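Local coordinates for protein N-acetylneuraminate epimerase (Escherichia coli, PDB 2UVK) that converts the alpha-anomer of N-acetylneuraminic acid to the beta-anomer in the bacterial periplasm, speeding up mutarotation of this sialic acid, at residues 27-31 with 32-36; 236-240 with 241-245. All blocks are in the same frame, centred on the assembly; numbering follows the deposited sequence.

In the fold
Contacts 1 and 2 are local turns in a beta-propeller built of four-stranded antiparallel blades. Their centres are about 29 Å apart, on opposite sides of the chain's centre, and they do not touch. Contact 1 (27-36) lies at the surface, within one blade, and joins strand 21-25 to strand 33-37. Contact 2 (236-245) is partly buried and passes from one blade to the next, between strands 230-233 and 247-251. A backbone hydrogen bond and water join the halves of both. Contact 1 is a tight beta turn flanked by apolar side chains and a tyrosine. Contact 2 is a wider turn with a cis proline, and it runs closer to the predicted active site.

Contact 1: residues 27-31 with 32-36; sequences GSAGT and AWYKL
Residues A29 to A32 form a type II' beta turn, with G30 and T31 at its corners. The turn is closed by A32 N, which donates to A29 O at 3.2 Å with an N-H...O angle of 156°. The donor sits well above the carbonyl plane. G30, with its positive phi, takes the second position, where glycine is usual in this turn. A short 3-10 segment comes just before, with G30 N bonded to G27 O at 3.0 Å. The two turns overlap, sharing A29 and G30. A32 then pairs with L26, and strand 33-37 begins.

The methyls of A29 and A32 lie near each other, CB to CB 4.3 Å. The CB of A32 also rests 3.3 Å from A29 O. Y34 swings its ring back along the strand toward the turn (chi1 -46°). It meets A29 with an edge, near the ring plane, CE2 of Y34 lying 4.4 Å from CB of A29. A water continues the link: it donates to A29 O at 2.7 Å and lies 3.2 Å from Y34 OH, to which it is also hydrogen-bonded. A29 O therefore accepts from both A32 N and the water.

W33 is buried. The edge of its indole, at CD1, lies 3.8 Å from T31 O. The ring packs on L68 and V70 of strand 67-71 in another blade and meets the ring of W98. The whole is a connection between the second and third strands of an antiparallel propeller blade, in the first Kelch repeat.

Contact 2: residues 236-240 with 241-245; sequences PVSSP and DGVAG
S238 and G242 close an alpha-turn: G242 N donates to S238 O at 2.9 Å, with an N-H...O angle of 140°. The donor is tilted only 20° from the carbonyl plane. S238 itself has a positive phi, and the peptide bond before P240 is cis, which bends the chain sharply inside the turn. One water bridges two backbone atoms of the turn, donating to S238 O at 3.2 Å and accepting from D241 N at 2.9 Å. A second water donates to G242 O at 3.0 Å, with a weak bond to S238 O.

This loop, in Kelch repeat 5, carries the chain from outermost strand 230-233 of one propeller blade to strand 247-251 of the next. The P240 ring and the D241 side chain run alongside each other, with CG of P240 4.2 Å from OD2 of D241. D241 OD1 accepts from R267 N and OD2 from G265 N. S239 OG is hydrogen-bonded to D217 OD2. S238 OG touches CG1 of V243 at 3.6 Å, the branch beside the backbone N and opposite the carbonyl carbon (chi1 -63°). V243 is buried against N207 and F257, its side chain about 9 Å from that of E209, the predicted proton acceptor.

Contact 1: residues 27-31 with 32-36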
# COMPACT_ATOMS: atom_id res chain seq x y z
N GLY B 27 2.49 -23.08 5.80
CA GLY B 27 3.83 -23.02 6.30
C GLY B 27 4.58 -24.22 5.77
O GLY B 27 4.41 -24.58 4.59
N SER B 28 5.39 -24.84 6.60
CA SER B 28 6.21 -25.98 6.15
C SER B 28 5.37 -27.22 5.85
O SER B 28 5.93 -28.24 5.37
CB SER B 28 7.33 -26.26 7.14
OG SER B 28 6.82 -26.53 8.43
N ALA B 29 4.06 -27.16 6.09
CA ALA B 29 3.15 -28.25 5.67
C ALA B 29 2.76 -28.17 4.19
O ALA B 29 2.04 -29.02 3.69
CB ALA B 29 1.91 -28.30 6.56
N GLY B 30 3.26 -27.17 3.47
CA GLY B 30 2.90 -27.03 2.07
C GLY B 30 1.45 -26.69 1.90
O GLY B 30 0.95 -25.83 2.60
N THR B 31 0.77 -27.34 0.95
CA THR B 31 -0.64 -27.09 0.75
C THR B 31 -1.56 -27.88 1.72
O THR B 31 -2.80 -27.75 1.64
CB THR B 31 -1.06 -27.39 -0.68
OG1 THR B 31 -0.73 -28.76 -0.99
CG2 THR B 31 -0.34 -26.45 -1.65
N ALA B 32 -0.96 -28.65 2.62
CA ALA B 32 -1.74 -29.53 3.51
C ALA B 32 -2.46 -28.74 4.59
O ALA B 32 -1.91 -27.78 5.14
CB ALA B 32 -0.86 -30.57 4.13
N TRP B 33 -3.70 -29.16 4.89
CA TRP B 33 -4.47 -28.78 6.05
C TRP B 33 -4.89 -30.04 6.79
O TRP B 33 -5.04 -31.10 6.17
CB TRP B 33 -5.70 -27.97 5.66
CG TRP B 33 -5.35 -26.54 5.44
CD1 TRP B 33 -4.78 -26.02 4.33
CD2 TRP B 33 -5.51 -25.47 6.36
NE1 TRP B 33 -4.60 -24.66 4.49
CE2 TRP B 33 -5.05 -24.30 5.73
CE3 TRP B 33 -6.04 -25.37 7.66
CZ2 TRP B 33 -5.07 -23.07 6.36
CZ3 TRP B 33 -6.07 -24.13 8.27
CH2 TRP B 33 -5.59 -23.01 7.63
N TYR B 34 -5.01 -29.90 8.10
CA TYR B 34 -5.48 -30.97 8.98
C TYR B 34 -6.45 -30.40 9.99
O TYR B 34 -6.38 -29.24 10.33
CB TYR B 34 -4.32 -31.60 9.72
CG TYR B 34 -3.12 -31.93 8.87
CD1 TYR B 34 -3.02 -33.15 8.23
CD2 TYR B 34 -2.09 -31.01 8.72
CE1 TYR B 34 -1.90 -33.44 7.44
CE2 TYR B 34 -0.96 -31.30 7.93
CZ TYR B 34 -0.88 -32.51 7.31
OH TYR B 34 0.25 -32.78 6.52
N LYS B 35 -7.34 -31.26 10.48
CA LYS B 35 -8.22 -30.90 11.60
C LYS B 35 -8.10 -31.91 12.74
O LYS B 35 -7.70 -33.04 12.53
CB LYS B 35 -9.67 -30.79 11.15
CG LYS B 35 -10.35 -32.13 10.81
CD LYS B 35 -11.75 -31.83 10.33
CE LYS B 35 -12.50 -33.08 9.96
NZ LYS B 35 -13.86 -32.70 9.47
N LEU B 36 -8.42 -31.46 13.94
CA LEU B 36 -8.43 -32.36 15.09
C LEU B 36 -9.59 -31.99 16.02
O LEU B 36 -9.82 -30.83 16.32
CB LEU B 36 -7.08 -32.28 15.80
CG LEU B 36 -6.88 -33.17 17.01
CD1 LEU B 36 -5.48 -33.73 17.05
CD2 LEU B 36 -7.22 -32.39 18.30
O HOH W 1 2.30 -31.58 4.42

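Contact 2: residues 236-240 with 241-245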
# COMPACT_ATOMS: atom_id res chain seq x y z
N PRO B 236 5.51 -2.13 27.67
CA PRO B 236 6.17 -3.07 26.81
C PRO B 236 6.49 -4.40 27.47
O PRO B 236 6.40 -4.56 28.70
CB PRO B 236 7.45 -2.34 26.43
CG PRO B 236 7.68 -1.37 27.56
CD PRO B 236 6.36 -0.99 28.04
N VAL B 237 6.91 -5.34 26.63
CA VAL B 237 7.24 -6.67 27.06
C VAL B 237 8.33 -7.21 26.15
O VAL B 237 8.46 -6.81 24.98
CB VAL B 237 5.99 -7.58 27.08
CG1 VAL B 237 5.50 -7.83 25.66
CG2 VAL B 237 6.26 -8.89 27.80
N SER B 238 9.13 -8.11 26.70
CA SER B 238 10.32 -8.63 26.04
C SER B 238 11.32 -7.50 25.75
O SER B 238 11.96 -7.45 24.71
CB SER B 238 9.94 -9.44 24.78
OG SER B 238 10.89 -10.46 24.57
N SER B 239 11.49 -6.60 26.72
CA SER B 239 12.37 -5.47 26.53
C SER B 239 13.82 -5.89 26.76
O SER B 239 14.10 -6.82 27.52
CB SER B 239 12.02 -4.32 27.50
OG SER B 239 10.63 -4.05 27.53
N PRO B 240 14.75 -5.18 26.14
CA PRO B 240 14.57 -4.01 25.30
C PRO B 240 14.32 -4.24 23.82
O PRO B 240 13.80 -3.33 23.17
CB PRO B 240 15.91 -3.28 25.47
CG PRO B 240 16.87 -4.39 25.59
CD PRO B 240 16.18 -5.48 26.33
N ASP B 241 14.72 -5.40 23.31
CA ASP B 241 14.85 -5.62 21.86
C ASP B 241 13.54 -6.06 21.20
O ASP B 241 13.34 -5.80 20.03
CB ASP B 241 15.91 -6.68 21.53
CG ASP B 241 17.34 -6.18 21.73
OD1 ASP B 241 17.71 -5.16 21.12
OD2 ASP B 241 18.10 -6.86 22.46
N GLY B 242 12.69 -6.76 21.95
CA GLY B 242 11.45 -7.29 21.39
C GLY B 242 11.74 -8.58 20.64
O GLY B 242 12.89 -8.96 20.44
N VAL B 243 10.66 -9.27 20.30
CA VAL B 243 10.73 -10.45 19.44
C VAL B 243 9.75 -10.29 18.29
O VAL B 243 8.93 -9.38 18.27
CB VAL B 243 10.39 -11.75 20.20
CG1 VAL B 243 11.42 -12.00 21.31
CG2 VAL B 243 8.97 -11.70 20.74
N ALA B 244 9.83 -11.20 17.34
CA ALA B 244 8.78 -11.37 16.36
C ALA B 244 8.43 -12.87 16.30
O ALA B 244 9.21 -13.72 16.69
CB ALA B 244 9.19 -10.85 15.02
N GLY B 245 7.22 -13.18 15.84
CA GLY B 245 6.79 -14.56 15.78
C GLY B 245 6.54 -15.19 17.12
O GLY B 245 6.59 -16.41 17.26
O HOH W 2 15.16 -7.96 24.56
O HOH W 3 13.97 -9.77 23.07